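Local coordinates for protein alpha-glucosidase (Pseudoalteromonas sp. K8, PDB 5HQA) that hydrolyses alpha-glucosides as a calcium-binding, chloride-activated member of glycoside hydrolase family 97, at residues Ile494-Ser498 with Asn627-Leu631; Asp618-Trp624 with Lys647-Gly653. All coordinates share one frame; numbering follows the deposited sequence. Where two conformers were deposited one is given.

Contact 1: residues Ile494-Ser498 with Asn627-Leu631; sequences IFDLS and NPYDL
The phenol oxygen of Y629 makes two direct hydrogen bonds with the 494-498 loop. The shorter is to S498, with OG 2.5 Å from Y629 OH; either hydroxyl could be the donor. The second runs from L497 N to Y629 OH over 2.8 Å, and its N-H...O angle of 133° shows a clearly bent bond. Both partners lie near the plane of the tyrosine ring, at its hydroxyl edge. S498 reaches this position with OG anti to its own carbonyl carbon (chi1 -57°), which keeps the hydroxyl beside its backbone N.

The receiving loop is shaped by an Asx turn: D496 OD1 accepts from S498 N at 2.9 Å, the amide coming from 45° above the carboxylate plane. A water that donates to the same OD1 has a weak, long link to Y629 OH. Along the ring edge, F495 O approaches Y629 CE1 to 3.3 Å; this carbonyl is also hydrogen-bonded to K540 NZ, while D532 accepts from the backbone amides of F495 and D496.

Packing completes the contact. L497 CD1 rests 3.9 Å from Y629 CE1 and equally near P628 CB, its side chain running past both residues in the opposite sense. P628 also covers one ring face of Y629, with CG 4.0 Å above the plane and displaced toward the rim.

The 494-498 loop precedes helix 513-522 of the barrel part, whereas 627-631 leads into strand 631-638, an outermost strand of the C-terminal antiparallel sheet, so the contact joins these two parts. Its chemistry is a single tyrosine hydroxyl held by a backbone amide and a serine hydroxyl, with leucine and proline against the ring; together these restrict the ring's position relative to the Asx turn.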
ATOM      1  N   ILE A 494       5.265   7.873 -16.964  1.00 12.36           N
ATOM      2  CA  ILE A 494       6.255   7.671 -18.022  1.00 12.32           C
ATOM      3  C   ILE A 494       5.679   8.200 -19.330  1.00 14.03           C
ATOM      4  O   ILE A 494       4.622   7.749 -19.787  1.00 15.20           O
ATOM      5  CB  ILE A 494       6.659   6.191 -18.142  1.00 12.39           C
ATOM      6  CG1 ILE A 494       7.392   5.729 -16.878  1.00 11.23           C
ATOM      7  CG2 ILE A 494       7.557   5.971 -19.360  1.00 12.21           C
ATOM      8  CD1 ILE A 494       8.666   6.519 -16.584  1.00 11.63           C
ATOM      9  N   PHE A 495       6.368   9.170 -19.929  1.00 12.67           N
ATOM     10  CA  PHE A 495       5.943   9.800 -21.173  1.00 12.57           C
ATOM     11  C   PHE A 495       6.633   9.233 -22.398  1.00 15.45           C
ATOM     12  O   PHE A 495       6.027   9.199 -23.470  1.00 16.20           O
ATOM     13  CB  PHE A 495       6.205  11.311 -21.139  1.00 12.90           C
ATOM     14  CG  PHE A 495       5.084  12.108 -20.528  1.00 12.85           C
ATOM     15  CD1 PHE A 495       4.173  11.511 -19.678  1.00 14.55           C
ATOM     16  CD2 PHE A 495       4.941  13.458 -20.817  1.00 13.33           C
ATOM     17  CE1 PHE A 495       3.139  12.255 -19.109  1.00 15.12           C
ATOM     18  CE2 PHE A 495       3.908  14.204 -20.267  1.00 14.55           C
ATOM     19  CZ  PHE A 495       3.005  13.605 -19.412  1.00 13.76           C
ATOM     20  N   ASP A 496       7.898   8.837 -22.285  1.00 14.08           N
ATOM     21  CA  ASP A 496       8.562   8.130 -23.377  1.00 14.14           C
ATOM     22  C   ASP A 496       8.362   6.638 -23.126  1.00 15.81           C
ATOM     23  O   ASP A 496       9.035   6.033 -22.282  1.00 14.98           O
ATOM     24  CB  ASP A 496      10.038   8.496 -23.475  1.00 13.48           C
ATOM     25  CG  ASP A 496      10.769   7.664 -24.535  1.00 20.26           C
ATOM     26  OD1 ASP A 496      10.082   7.052 -25.390  1.00 18.01           O
ATOM     27  OD2 ASP A 496      12.022   7.618 -24.513  1.00 18.81           O
ATOM     28  N   LEU A 497       7.418   6.051 -23.855  1.00 13.41           N
ATOM     29  CA  LEU A 497       7.113   4.632 -23.767  1.00 15.05           C
ATOM     30  C   LEU A 497       7.889   3.810 -24.783  1.00 16.26           C
ATOM     31  O   LEU A 497       7.647   2.603 -24.894  1.00 17.88           O
ATOM     32  CB  LEU A 497       5.614   4.410 -23.976  1.00 13.43           C
ATOM     33  CG  LEU A 497       4.699   5.206 -23.056  1.00 13.58           C
ATOM     34  CD1 LEU A 497       3.297   5.209 -23.625  1.00 16.98           C
ATOM     35  CD2 LEU A 497       4.697   4.587 -21.669  1.00 12.92           C
ATOM     36  N   SER A 498       8.812   4.433 -25.522  1.00 15.45           N
ATOM     37  CA  SER A 498       9.415   3.839 -26.711  1.00 15.68           C
ATOM     38  C   SER A 498      10.889   3.491 -26.545  1.00 15.47           C
ATOM     39  O   SER A 498      11.524   3.112 -27.532  1.00 16.03           O
ATOM     40  CB  SER A 498       9.269   4.786 -27.908  1.00 18.54           C
ATOM     41  OG  SER A 498       7.913   5.110 -28.164  1.00 18.93           O
ATOM     42  N   ASN A 627       0.133   2.402 -31.052  1.00 14.41           N
ATOM     43  CA  ASN A 627      -0.306   3.787 -31.138  1.00 14.76           C
ATOM     44  C   ASN A 627      -0.639   4.332 -29.751  1.00 15.73           C
ATOM     45  O   ASN A 627      -1.751   4.830 -29.534  1.00 17.54           O
ATOM     46  CB  ASN A 627      -1.508   3.886 -32.081  1.00 22.09           C
ATOM     47  CG  ASN A 627      -1.742   5.292 -32.576  1.00 31.67           C
ATOM     48  OD1 ASN A 627      -0.836   6.123 -32.577  1.00 36.81           O
ATOM     49  ND2 ASN A 627      -2.968   5.565 -33.011  1.00 32.19           N
ATOM     50  N   PRO A 628       0.287   4.273 -28.784  1.00 16.27           N
ATOM     51  CA  PRO A 628      -0.068   4.675 -27.416  1.00 13.82           C
ATOM     52  C   PRO A 628      -0.119   6.175 -27.186  1.00 14.30           C
ATOM     53  O   PRO A 628      -0.651   6.597 -26.149  1.00 15.44           O
ATOM     54  CB  PRO A 628       1.055   4.058 -26.569  1.00 13.68           C
ATOM     55  CG  PRO A 628       2.246   4.149 -27.489  1.00 15.09           C
ATOM     56  CD  PRO A 628       1.706   3.867 -28.879  1.00 15.64           C
ATOM     57  N   TYR A 629       0.425   6.991 -28.085  1.00 14.16           N
ATOM     58  CA  TYR A 629       0.547   8.409 -27.785  1.00 14.53           C
ATOM     59  C   TYR A 629      -0.630   9.251 -28.267  1.00 20.78           C
ATOM     60  O   TYR A 629      -0.709  10.423 -27.891  1.00 17.66           O
ATOM     61  CB  TYR A 629       1.831   8.980 -28.388  1.00 15.24           C
ATOM     62  CG  TYR A 629       3.102   8.326 -27.886  1.00 16.58           C
ATOM     63  CD1 TYR A 629       3.493   8.441 -26.556  1.00 16.27           C
ATOM     64  CD2 TYR A 629       3.925   7.611 -28.750  1.00 15.69           C
ATOM     65  CE1 TYR A 629       4.668   7.851 -26.097  1.00 14.51           C
ATOM     66  CE2 TYR A 629       5.098   7.015 -28.302  1.00 15.82           C
ATOM     67  CZ  TYR A 629       5.463   7.143 -26.972  1.00 15.72           C
ATOM     68  OH  TYR A 629       6.634   6.565 -26.526  1.00 16.01           O
ATOM     69  N   ASP A 630      -1.526   8.713 -29.094  1.00 15.13           N
ATOM     70  CA  ASP A 630      -2.655   9.517 -29.553  1.00 15.67           C
ATOM     71  C   ASP A 630      -3.445  10.014 -28.355  1.00 16.21           C
ATOM     72  O   ASP A 630      -3.890   9.218 -27.522  1.00 15.04           O
ATOM     73  CB  ASP A 630      -3.557   8.713 -30.483  1.00 19.48           C
ATOM     74  CG  ASP A 630      -3.007   8.617 -31.899  1.00 26.23           C
ATOM     75  OD1 ASP A 630      -1.817   8.943 -32.121  1.00 25.86           O
ATOM     76  OD2 ASP A 630      -3.776   8.210 -32.793  1.00 25.51           O
ATOM     77  N   LEU A 631      -3.608  11.330 -28.267  1.00 15.71           N
ATOM     78  CA  LEU A 631      -4.150  11.967 -27.082  1.00 15.39           C
ATOM     79  C   LEU A 631      -5.055  13.116 -27.503  1.00 16.26           C
ATOM     80  O   LEU A 631      -4.748  13.836 -28.456  1.00 17.01           O
ATOM     81  CB  LEU A 631      -3.022  12.489 -26.188  1.00 15.18           C
ATOM     82  CG  LEU A 631      -3.433  13.135 -24.867  1.00 15.90           C
ATOM     83  CD1 LEU A 631      -3.823  12.063 -23.868  1.00 16.45           C
ATOM     84  CD2 LEU A 631      -2.288  13.984 -24.337  1.00 17.08           C
TER
HETATM   85  O   HOH W   1       9.084   8.781 -27.627  1.00 30.32           O

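Contact 2: residues Asp618-Trp624 with Lys647-Gly653; sequences DGKNAEW and KLATSGG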
ATOM      1  N   ASP A 618      -7.682   9.237 -24.324  1.00 13.90           N
ATOM      2  CA  ASP A 618      -7.136   8.548 -25.483  1.00 13.66           C
ATOM      3  C   ASP A 618      -7.677   9.162 -26.759  1.00 16.71           C
ATOM      4  O   ASP A 618      -8.878   9.426 -26.874  1.00 15.73           O
ATOM      5  CB  ASP A 618      -7.495   7.066 -25.433  1.00 13.28           C
ATOM      6  CG  ASP A 618      -6.819   6.342 -24.285  1.00 17.68           C
ATOM      7  OD1 ASP A 618      -7.519   5.664 -23.499  1.00 16.63           O
ATOM      8  OD2 ASP A 618      -5.581   6.458 -24.169  1.00 15.08           O
ATOM      9  N   GLY A 619      -6.788   9.386 -27.720  1.00 15.79           N
ATOM     10  CA  GLY A 619      -7.228   9.791 -29.036  1.00 17.72           C
ATOM     11  C   GLY A 619      -8.086   8.734 -29.702  1.00 19.42           C
ATOM     12  O   GLY A 619      -8.112   7.565 -29.316  1.00 18.16           O
ATOM     13  N   LYS A 620      -8.786   9.182 -30.744  1.00 23.95           N
ATOM     14  CA  LYS A 620      -9.697   8.334 -31.512  1.00 28.91           C
ATOM     15  C   LYS A 620      -9.082   6.980 -31.874  1.00 26.01           C
ATOM     16  O   LYS A 620      -9.726   5.936 -31.728  1.00 25.88           O
ATOM     17  CB  LYS A 620     -10.107   9.096 -32.772  1.00 32.06           C
ATOM     18  CG  LYS A 620     -11.021   8.369 -33.718  1.00 37.78           C
ATOM     19  CD  LYS A 620     -11.576   9.365 -34.738  1.00 42.23           C
ATOM     20  CE  LYS A 620     -11.265   8.955 -36.166  0.78 45.83           C
ATOM     21  NZ  LYS A 620     -11.558  10.072 -37.112  0.94 49.74           N
ATOM     22  N   ASN A 621      -7.838   6.979 -32.350  1.00 21.83           N
ATOM     23  CA  ASN A 621      -7.197   5.763 -32.845  1.00 20.40           C
ATOM     24  C   ASN A 621      -6.163   5.191 -31.886  1.00 18.87           C
ATOM     25  O   ASN A 621      -5.398   4.301 -32.276  1.00 18.58           O
ATOM     26  CB  ASN A 621      -6.552   6.038 -34.203  1.00 20.10           C
ATOM     27  CG  ASN A 621      -7.550   6.546 -35.210  1.00 26.64           C
ATOM     28  OD1 ASN A 621      -8.651   6.013 -35.317  1.00 30.27           O
ATOM     29  ND2 ASN A 621      -7.193   7.601 -35.926  1.00 27.77           N
ATOM     30  N   ALA A 622      -6.124   5.669 -30.645  1.00 17.04           N
ATOM     31  CA  ALA A 622      -5.154   5.170 -29.681  1.00 15.11           C
ATOM     32  C   ALA A 622      -5.339   3.678 -29.428  1.00 16.65           C
ATOM     33  O   ALA A 622      -6.462   3.174 -29.358  1.00 15.75           O
ATOM     34  CB  ALA A 622      -5.284   5.932 -28.362  1.00 14.03           C
ATOM     35  N   GLU A 623      -4.219   2.972 -29.297  1.00 14.46           N
ATOM     36  CA  GLU A 623      -4.198   1.605 -28.792  1.00 13.48           C
ATOM     37  C   GLU A 623      -2.779   1.346 -28.304  1.00 14.88           C
ATOM     38  O   GLU A 623      -1.820   1.799 -28.932  1.00 15.42           O
ATOM     39  CB  GLU A 623      -4.635   0.589 -29.863  1.00 14.30           C
ATOM     40  CG  GLU A 623      -3.737   0.505 -31.080  1.00 18.55           C
ATOM     41  CD  GLU A 623      -2.570  -0.472 -30.899  1.00 22.50           C
ATOM     42  OE1 GLU A 623      -1.610  -0.400 -31.699  1.00 22.19           O
ATOM     43  OE2 GLU A 623      -2.608  -1.310 -29.966  1.00 21.53           O
ATOM     44  N   TRP A 624      -2.643   0.627 -27.183  1.00 13.98           N
ATOM     45  CA  TRP A 624      -1.385   0.706 -26.440  1.00 13.29           C
ATOM     46  C   TRP A 624      -0.199   0.109 -27.198  1.00 12.13           C
ATOM     47  O   TRP A 624       0.937   0.529 -26.966  1.00 12.87           O
ATOM     48  CB  TRP A 624      -1.524   0.041 -25.066  1.00 11.52           C
ATOM     49  CG  TRP A 624      -1.627  -1.469 -25.059  1.00 12.71           C
ATOM     50  CD1 TRP A 624      -2.773  -2.214 -25.049  1.00 11.17           C
ATOM     51  CD2 TRP A 624      -0.538  -2.408 -25.018  1.00 12.48           C
ATOM     52  NE1 TRP A 624      -2.466  -3.558 -25.016  1.00 12.75           N
ATOM     53  CE2 TRP A 624      -1.103  -3.702 -24.993  1.00 13.52           C
ATOM     54  CE3 TRP A 624       0.858  -2.278 -25.010  1.00 13.73           C
ATOM     55  CZ2 TRP A 624      -0.320  -4.863 -24.959  1.00 12.62           C
ATOM     56  CZ3 TRP A 624       1.635  -3.432 -24.980  1.00 11.68           C
ATOM     57  CH2 TRP A 624       1.041  -4.706 -24.949  1.00 11.14           C
ATOM     58  N   LYS A 647     -14.349   6.805 -22.999  1.00 16.58           N
ATOM     59  CA  LYS A 647     -13.975   5.862 -24.050  1.00 15.01           C
ATOM     60  C   LYS A 647     -12.495   5.567 -23.865  1.00 17.32           C
ATOM     61  O   LYS A 647     -11.632   6.353 -24.272  1.00 19.25           O
ATOM     62  CB  LYS A 647     -14.273   6.414 -25.433  1.00 17.37           C
ATOM     63  CG  LYS A 647     -15.717   6.804 -25.596  1.00 24.44           C
ATOM     64  CD  LYS A 647     -16.376   6.063 -26.737  1.00 36.30           C
ATOM     65  CE  LYS A 647     -17.640   6.804 -27.147  1.00 50.17           C
ATOM     66  NZ  LYS A 647     -18.092   6.481 -28.534  1.00 58.40           N
ATOM     67  N   LEU A 648     -12.207   4.430 -23.245  0.74 13.98           N
ATOM     68  CA  LEU A 648     -10.852   4.036 -22.898  0.74 13.60           C
ATOM     69  C   LEU A 648     -10.304   3.126 -23.992  0.74 15.49           C
ATOM     70  O   LEU A 648     -10.953   2.145 -24.368  0.74 16.17           O
ATOM     71  CB  LEU A 648     -10.840   3.324 -21.541  0.74 13.93           C
ATOM     72  CG  LEU A 648     -10.783   4.164 -20.252  0.74 16.49           C
ATOM     73  CD1 LEU A 648     -11.621   5.426 -20.323  0.74 14.35           C
ATOM     74  CD2 LEU A 648     -11.170   3.347 -19.029  0.74 11.43           C
ATOM     75  N   ALA A 649      -9.122   3.463 -24.512  1.00 13.06           N
ATOM     76  CA  ALA A 649      -8.475   2.602 -25.491  1.00 13.00           C
ATOM     77  C   ALA A 649      -7.985   1.324 -24.810  1.00 14.10           C
ATOM     78  O   ALA A 649      -8.057   1.179 -23.585  1.00 13.67           O
ATOM     79  CB  ALA A 649      -7.309   3.331 -26.157  1.00 12.77           C
ATOM     80  N   THR A 650      -7.484   0.379 -25.611  1.00 14.96           N
ATOM     81  CA  THR A 650      -6.834  -0.787 -25.019  1.00 13.95           C
ATOM     82  C   THR A 650      -5.698  -0.333 -24.109  1.00 13.25           C
ATOM     83  O   THR A 650      -4.851   0.470 -24.510  1.00 13.55           O
ATOM     84  CB  THR A 650      -6.313  -1.731 -26.099  1.00 14.27           C
ATOM     85  OG1 THR A 650      -5.439  -1.016 -26.987  1.00 15.31           O
ATOM     86  CG2 THR A 650      -7.483  -2.333 -26.889  1.00 12.68           C
ATOM     87  N   SER A 651      -5.713  -0.831 -22.872  1.00 12.06           N
ATOM     88  CA  SER A 651      -4.835  -0.367 -21.795  1.00 13.00           C
ATOM     89  C   SER A 651      -4.748   1.158 -21.771  1.00 13.87           C
ATOM     90  O   SER A 651      -3.675   1.756 -21.643  1.00 12.06           O
ATOM     91  CB  SER A 651      -3.449  -1.001 -21.894  1.00 12.10           C
ATOM     92  OG  SER A 651      -2.815  -0.939 -20.620  1.00 12.35           O
ATOM     93  N   GLY A 652      -5.912   1.793 -21.893  1.00 11.31           N
ATOM     94  CA  GLY A 652      -6.013   3.231 -21.907  1.00 10.97           C
ATOM     95  C   GLY A 652      -6.569   3.802 -20.612  1.00 12.51           C
ATOM     96  O   GLY A 652      -6.745   3.114 -19.602  1.00 11.85           O
ATOM     97  N   GLY A 653      -6.852   5.098 -20.660  1.00 11.82           N
ATOM     98  CA  GLY A 653      -7.298   5.797 -19.470  1.00 11.76           C
ATOM     99  C   GLY A 653      -7.727   7.205 -19.810  1.00 12.92           C
ATOM    100  O   GLY A 653      -7.567   7.675 -20.941  1.00 14.56           O
TER
HETATM  101  O   HOH W   2      -9.583   7.621 -22.837  1.00 14.00           O
HETATM  102  O   HOH W   3     -11.284   8.611 -25.704  1.00 25.94           O
HETATM  103  O   HOH W   4      -7.978   1.011 -28.536  1.00 15.50           O
HETATM  104  O   HOH W   5      -4.536  -2.836 -28.920  1.00 21.64           O
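K647 O faces D618 mainly through water: one molecule accepts from D618 N and lies within bonding distance of K647 O and G653 O, and another sits between K647 O and D618 O. At A649 the meeting becomes direct. A649 N donates to D618 OD1 over 2.9 Å, nearly straight at 166° but from 48° above the carboxylate plane, while A649 CB presses on A622 O at 3.3 Å.

T650 OG1 accepts from W624 N at 3.2 Å, placed there by a chi1 of 55° that sets the hydroxyl between its own backbone N and carbonyl carbon. T650 O lies in plane at the indole edge, and a water joins OG1 to E623 OE2, which also accepts from K625 N; E623 OE1 accepts from N626 N. S651 CB then reaches W624 CD1 at 3.4 Å, whereas S651 OG bonds outside the pair, to Q510 O and K515 NZ.

G652 brings its CA within 3.3 Å of D618 OD1; a CB at this position would clash with that oxygen. G653 N finally donates to the same OD1 over 3.0 Å, on its syn side and from the face opposite A649 N. D618 OD2 is hydrogen-bonded to T512 OG1.

Substituting an alanine for D618 would probably leave the amides of A649 and G653 without their shared acceptor and the T512 hydroxyl without its mate, setting the 649-653 turn freer to shift. D618 ends strand 611-618 and G653 begins its antiparallel neighbour 653-660 in the C-terminal sheet, so one buried oxygen bridges both ends of the turn there, and its two backbone N-H donors are likely to favour the ionised carboxylate.

Contacts 1 and 2 have centres about 11 Å apart and share the connection between strands 611-618 and 631-638, whose 618-624 and 627-631 parts also touch each other. N627 ND2 lies 2.8 Å from N621 O, and G619 N lies 2.9 Å from D630 O, both probable hydrogen bonds. Neighbouring residues of the glycosidase region meet both contacts: T512 bonds to D618 and S651, L513 to the backbone of P628. Of the two, contact 2 is the one near a metal site: the S651 side chain is about 7 Å from that of the magnesium ligand D592 and about 10 Å from the ion.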